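Local coordinates for spindle pole body-associated protein VIK1 (Candida glabrata, PDB 4GKP) that probably binds microtubules as the noncatalytic, kinesin-like partner of Kar3, this chain being its truncated neck and C-terminal motor homology domain, at residues 95-100 / 114-119; 152-157 / 185-190. All blocks are in the same frame, centred on the assembly; numbering follows the deposited sequence.

Interaction 1. Residues 95-100 / 114-119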
loop_
_atom_site.group_PDB
_atom_site.type_symbol
_atom_site.label_atom_id
_atom_site.label_comp_id
_atom_site.label_asym_id
_atom_site.label_seq_id
_atom_site.Cartn_x
_atom_site.Cartn_y
_atom_site.Cartn_z
ATOM N N ASN A 95 -3.424 -11.144 0.472
ATOM C CA ASN A 95 -3.093 -11.433 -0.924
ATOM C C ASN A 95 -2.936 -10.156 -1.780
ATOM O O ASN A 95 -2.890 -10.230 -3.007
ATOM C CB ASN A 95 -4.154 -12.369 -1.535
ATOM N N THR A 96 -2.853 -9.002 -1.116
ATOM C CA THR A 96 -2.853 -7.694 -1.758
ATOM C C THR A 96 -1.902 -7.536 -2.972
ATOM O O THR A 96 -2.331 -7.039 -4.013
ATOM C CB THR A 96 -2.614 -6.593 -0.714
ATOM O OG1 THR A 96 -3.402 -6.879 0.449
ATOM C CG2 THR A 96 -3.001 -5.206 -1.249
ATOM N N PHE A 97 -0.648 -7.984 -2.855
ATOM C CA PHE A 97 0.329 -7.864 -3.942
ATOM C C PHE A 97 -0.079 -8.569 -5.238
ATOM O O PHE A 97 0.043 -7.993 -6.329
ATOM C CB PHE A 97 1.724 -8.342 -3.494
ATOM C CG PHE A 97 2.797 -8.174 -4.549
ATOM C CD1 PHE A 97 3.224 -6.904 -4.941
ATOM C CD2 PHE A 97 3.388 -9.278 -5.141
ATOM C CE1 PHE A 97 4.208 -6.739 -5.905
ATOM C CE2 PHE A 97 4.385 -9.120 -6.105
ATOM C CZ PHE A 97 4.793 -7.850 -6.486
ATOM N N GLU A 98 -0.562 -9.803 -5.126
ATOM C CA GLU A 98 -0.942 -10.603 -6.304
ATOM C C GLU A 98 -2.180 -10.048 -7.009
ATOM O O GLU A 98 -2.278 -10.091 -8.244
ATOM C CB GLU A 98 -1.175 -12.066 -5.927
ATOM C CG GLU A 98 -0.039 -12.714 -5.140
ATOM C CD GLU A 98 -0.178 -12.530 -3.634
ATOM O OE1 GLU A 98 -1.271 -12.805 -3.086
ATOM O OE2 GLU A 98 0.809 -12.120 -2.993
ATOM N N LYS A 99 -3.116 -9.520 -6.221
ATOM C CA LYS A 99 -4.344 -8.930 -6.755
ATOM C C LYS A 99 -4.061 -7.578 -7.425
ATOM O O LYS A 99 -4.672 -7.216 -8.440
ATOM C CB LYS A 99 -5.392 -8.797 -5.646
ATOM C CG LYS A 99 -6.023 -10.120 -5.223
ATOM C CD LYS A 99 -7.006 -10.637 -6.273
ATOM C CE LYS A 99 -7.530 -12.029 -5.941
ATOM N NZ LYS A 99 -8.191 -12.057 -4.607
ATOM N N LEU A 100 -3.109 -6.854 -6.852
ATOM C CA LEU A 100 -2.591 -5.638 -7.443
ATOM C C LEU A 100 -2.034 -5.906 -8.849
ATOM O O LEU A 100 -2.438 -5.243 -9.804
ATOM C CB LEU A 100 -1.524 -5.041 -6.540
ATOM C CG LEU A 100 -0.902 -3.745 -7.038
ATOM C CD1 LEU A 100 -1.945 -2.643 -7.051
ATOM C CD2 LEU A 100 0.312 -3.375 -6.186
ATOM N N ILE A 114 4.006 -0.478 -18.412
ATOM C CA ILE A 114 4.148 -0.424 -16.958
ATOM C C ILE A 114 5.357 -1.238 -16.547
ATOM O O ILE A 114 5.466 -2.402 -16.920
ATOM C CB ILE A 114 2.916 -1.001 -16.207
ATOM C CG1 ILE A 114 1.606 -0.418 -16.745
ATOM C CG2 ILE A 114 3.059 -0.760 -14.688
ATOM C CD1 ILE A 114 0.351 -1.167 -16.325
ATOM N N THR A 115 6.256 -0.618 -15.790
ATOM C CA THR A 115 7.436 -1.296 -15.272
ATOM C C THR A 115 7.286 -1.556 -13.777
ATOM O O THR A 115 6.514 -0.880 -13.089
ATOM C CB THR A 115 8.733 -0.468 -15.457
ATOM O OG1 THR A 115 8.690 0.697 -14.626
ATOM C CG2 THR A 115 8.904 -0.033 -16.879
ATOM N N LEU A 116 8.032 -2.533 -13.275
ATOM C CA LEU A 116 8.065 -2.790 -11.851
ATOM C C LEU A 116 9.507 -2.933 -11.365
ATOM O O LEU A 116 10.346 -3.504 -12.040
ATOM C CB LEU A 116 7.244 -4.036 -11.518
ATOM C CG LEU A 116 7.314 -4.619 -10.098
ATOM C CD1 LEU A 116 6.752 -3.625 -9.083
ATOM C CD2 LEU A 116 6.604 -5.974 -10.005
ATOM N N GLN A 117 9.787 -2.353 -10.210
ATOM C CA GLN A 117 10.975 -2.675 -9.437
ATOM C C GLN A 117 10.516 -2.944 -8.018
ATOM O O GLN A 117 9.651 -2.245 -7.501
ATOM C CB GLN A 117 11.945 -1.516 -9.439
ATOM C CG GLN A 117 12.611 -1.278 -10.778
ATOM C CD GLN A 117 13.364 0.036 -10.788
ATOM O OE1 GLN A 117 12.764 1.113 -10.627
ATOM N NE2 GLN A 117 14.688 -0.042 -10.921
ATOM N N TYR A 118 11.112 -3.937 -7.380
ATOM C CA TYR A 118 10.613 -4.423 -6.104
ATOM C C TYR A 118 11.761 -4.689 -5.134
ATOM O O TYR A 118 12.565 -5.593 -5.348
ATOM C CB TYR A 118 9.821 -5.714 -6.354
ATOM C CG TYR A 118 9.046 -6.275 -5.176
ATOM C CD1 TYR A 118 8.665 -5.471 -4.100
ATOM C CD2 TYR A 118 8.642 -7.602 -5.177
ATOM C CE1 TYR A 118 7.933 -5.981 -3.054
ATOM C CE2 TYR A 118 7.916 -8.129 -4.132
ATOM C CZ TYR A 118 7.565 -7.315 -3.076
ATOM O OH TYR A 118 6.834 -7.854 -2.048
ATOM N N VAL A 119 11.829 -3.928 -4.052
ATOM C CA VAL A 119 12.881 -4.160 -3.076
ATOM C C VAL A 119 12.385 -4.290 -1.629
ATOM O O VAL A 119 11.396 -3.673 -1.243
ATOM C CB VAL A 119 13.948 -3.042 -3.125
ATOM C CG1 VAL A 119 14.708 -3.055 -4.451
ATOM C CG2 VAL A 119 13.330 -1.674 -2.857
#

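Interaction 2. Residues 152-157 / 185-190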
loop_
_atom_site.group_PDB
_atom_site.type_symbol
_atom_site.label_atom_id
_atom_site.label_comp_id
_atom_site.label_asym_id
_atom_site.label_seq_id
_atom_site.Cartn_x
_atom_site.Cartn_y
_atom_site.Cartn_z
ATOM N N ILE A 152 11.827 8.811 -6.835
ATOM C CA ILE A 152 12.794 8.026 -6.111
ATOM C C ILE A 152 13.403 7.059 -7.104
ATOM O O ILE A 152 12.713 6.292 -7.778
ATOM C CB ILE A 152 12.139 7.269 -4.946
ATOM C CG1 ILE A 152 11.441 8.262 -4.013
ATOM C CG2 ILE A 152 13.166 6.405 -4.213
ATOM C CD1 ILE A 152 10.795 7.625 -2.811
ATOM N N SER A 153 14.715 7.109 -7.213
ATOM C CA SER A 153 15.394 6.285 -8.183
ATOM C C SER A 153 15.890 5.021 -7.505
ATOM O O SER A 153 16.582 5.093 -6.492
ATOM C CB SER A 153 16.543 7.060 -8.806
ATOM O OG SER A 153 16.786 6.569 -10.102
ATOM N N LEU A 154 15.476 3.879 -8.043
ATOM C CA LEU A 154 15.904 2.562 -7.588
ATOM C C LEU A 154 16.810 1.980 -8.651
ATOM O O LEU A 154 16.554 2.129 -9.867
ATOM C CB LEU A 154 14.712 1.611 -7.408
ATOM C CG LEU A 154 13.803 1.619 -6.177
ATOM C CD1 LEU A 154 13.017 2.912 -6.053
ATOM C CD2 LEU A 154 12.826 0.458 -6.259
ATOM N N GLY A 155 17.853 1.291 -8.210
ATOM C CA GLY A 155 18.795 0.728 -9.154
ATOM C C GLY A 155 18.640 -0.759 -9.261
ATOM O O GLY A 155 19.502 -1.442 -9.815
ATOM N N SER A 156 17.545 -1.277 -8.727
ATOM C CA SER A 156 17.313 -2.710 -8.785
ATOM C C SER A 156 16.711 -3.135 -10.130
ATOM O O SER A 156 16.310 -2.295 -10.930
ATOM C CB SER A 156 16.422 -3.137 -7.629
ATOM O OG SER A 156 15.131 -2.575 -7.752
ATOM N N THR A 157 16.649 -4.447 -10.347
ATOM C CA THR A 157 16.094 -5.066 -11.538
ATOM C C THR A 157 14.724 -4.495 -11.951
ATOM O O THR A 157 13.803 -4.368 -11.127
ATOM C CB THR A 157 15.948 -6.587 -11.302
ATOM O OG1 THR A 157 17.170 -7.100 -10.740
ATOM C CG2 THR A 157 15.590 -7.346 -12.597
ATOM N N LEU A 185 8.928 -2.409 -0.819
ATOM C CA LEU A 185 8.790 -1.209 -1.627
ATOM C C LEU A 185 8.769 -1.623 -3.094
ATOM O O LEU A 185 9.768 -2.139 -3.618
ATOM C CB LEU A 185 9.934 -0.222 -1.350
ATOM C CG LEU A 185 10.001 1.121 -2.124
ATOM C CD1 LEU A 185 8.809 2.025 -1.890
ATOM C CD2 LEU A 185 11.247 1.902 -1.756
ATOM N N SER A 186 7.605 -1.447 -3.719
ATOM C CA SER A 186 7.425 -1.680 -5.150
ATOM C C SER A 186 7.273 -0.331 -5.831
ATOM O O SER A 186 6.517 0.524 -5.363
ATOM C CB SER A 186 6.151 -2.485 -5.417
ATOM O OG SER A 186 6.297 -3.839 -5.057
ATOM N N LYS A 187 7.992 -0.126 -6.924
ATOM C CA LYS A 187 7.813 1.086 -7.707
ATOM C C LYS A 187 7.341 0.725 -9.106
ATOM O O LYS A 187 8.031 0.000 -9.827
ATOM C CB LYS A 187 9.098 1.895 -7.796
ATOM C CG LYS A 187 8.922 3.150 -8.639
ATOM C CD LYS A 187 10.241 3.829 -8.937
ATOM C CE LYS A 187 10.028 5.012 -9.869
ATOM N NZ LYS A 187 11.282 5.811 -9.972
ATOM N N PHE A 188 6.157 1.212 -9.466
ATOM C CA PHE A 188 5.635 0.985 -10.797
ATOM C C PHE A 188 5.769 2.301 -11.555
ATOM O O PHE A 188 5.441 3.358 -11.035
ATOM C CB PHE A 188 4.142 0.597 -10.777
ATOM C CG PHE A 188 3.814 -0.687 -10.047
ATOM C CD1 PHE A 188 3.764 -0.728 -8.644
ATOM C CD2 PHE A 188 3.456 -1.828 -10.754
ATOM C CE1 PHE A 188 3.409 -1.903 -7.970
ATOM C CE2 PHE A 188 3.104 -3.014 -10.086
ATOM C CZ PHE A 188 3.064 -3.047 -8.697
ATOM N N GLN A 189 6.229 2.237 -12.791
ATOM C CA GLN A 189 6.166 3.399 -13.654
ATOM C C GLN A 189 5.115 3.153 -14.724
ATOM O O GLN A 189 5.130 2.107 -15.393
ATOM C CB GLN A 189 7.519 3.656 -14.326
ATOM C CG GLN A 189 8.609 4.192 -13.406
ATOM C CD GLN A 189 9.939 4.303 -14.128
ATOM O OE1 GLN A 189 10.457 3.315 -14.699
ATOM N NE2 GLN A 189 10.484 5.492 -14.145
ATOM N N PHE A 190 4.218 4.118 -14.885
ATOM C CA PHE A 190 3.191 4.087 -15.940
ATOM C C PHE A 190 3.583 5.067 -17.030
ATOM O O PHE A 190 3.690 6.275 -16.761
ATOM C CB PHE A 190 1.832 4.500 -15.372
ATOM C CG PHE A 190 1.136 3.411 -14.587
ATOM C CD1 PHE A 190 1.522 3.109 -13.282
ATOM C CD2 PHE A 190 0.061 2.703 -15.146
ATOM C CE1 PHE A 190 0.858 2.119 -12.563
ATOM C CE2 PHE A 190 -0.589 1.713 -14.432
ATOM C CZ PHE A 190 -0.179 1.408 -13.156
#

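Interaction 1. Residues 95-100 / 114-119
The hydroxyl of Y118, the residue whose ring meets F97 across this contact, is held by two groups beyond it: the carboxylate OE1 of E207 and the backbone N of Y174. With one end tied to the strand and the other anchored in this way, the tyrosine ring probably has little freedom to shift. Tyrosine suits the place because it combines a flat apolar face with a polar end for these two bonds.

Against that ring F97 lays its own in an offset stack, with centroids 4.9 Å apart and planes only 21° from parallel. The overlap is partial and involves the outer part of F97: Y118 CE2 sits over one face of the phenylalanine, 3.9 Å from F97 CZ, while F97 CE1 lies over a face of the tyrosine. F97 gets so far from its helix because CG stands anti to the backbone N (chi1 -177°). Y118 reaches back from the strand with the same kind of first torsion (chi1 -171°), and two long, flat side chains thereby bridge the 11.1 Å between F97 CA and Y118 CA. At the edge of the phenylalanine ring, near its plane, L116 brings a methyl, CD2, to 4.4 Å from F97 CZ. L116 and Y118 are two residues apart on the strand and therefore both look toward the helix.

The contact sets the first turn of helix 96-107 on one face of the mixed sheet. F97 also touches S186 of strand 183-192 and E207 of strand 201-208, while L100 continues the apolar seam onto F188, F203 and F205.

Interaction 2. Residues 152-157 / 185-190
Strand 152-154 lies over strand 183-192 without pairing with it, the closest CA atoms, those of L154 and K187, being 8.2 Å apart. That spacing is spanned by a lysine. K187 leaves its strand with CG anti to the backbone N (chi1 179°) and stays extended through every later torsion, which carries its ammonium group up to the carbonyl of I152. The bond from K187 NZ to I152 O is short, 2.7 Å, with a C=O...N angle of 150°; the donor stands 30° off the carbonyl plane. T151 OG1 is a second hydrogen-bond partner of the same nitrogen, so the adjacent residues T151 and I152 both hold it.

A long aliphatic shaft with a polar end suits this place. The shaft is buried, and L154 packs beside it with its CD1 4.1 Å from K187 CD, the two side chains running past one another in opposite senses. The I152 and L185 side chains face the contact from farther off. D202 and Y204, on strand 201-208, also touch K187, and the carboxylate of D202 would probably help to offset its charge. Farther along, the carbonyls of L154 and S156 both accept from Q117 NE2.

Strand 152-154 forms an antiparallel beta hairpin with strand 145-147, and the contact lays this small hairpin across one face of the central sheet of a kinesin motor-like domain.

How the interactions relate
The two contacts lie with centres about 11 Å apart, on adjacent antiparallel strands of the central mixed sheet: 112-121 carries interaction 1 and 183-192 interaction 2. Backbone hydrogen bonds join them, Q117 with K187 and V119 with L185. Along the chain they come in series, interaction 1 closing before interaction 2 opens. They cover opposite faces: L116 and Y118, like S186 and F188, point to helix 96-107, whereas Q117 and K187 serve the side of strand 152-154. The same strand pair is therefore covered by a helix on one side and a hairpin on the other, within the kinesin-like fold that this noncatalytic protein retains.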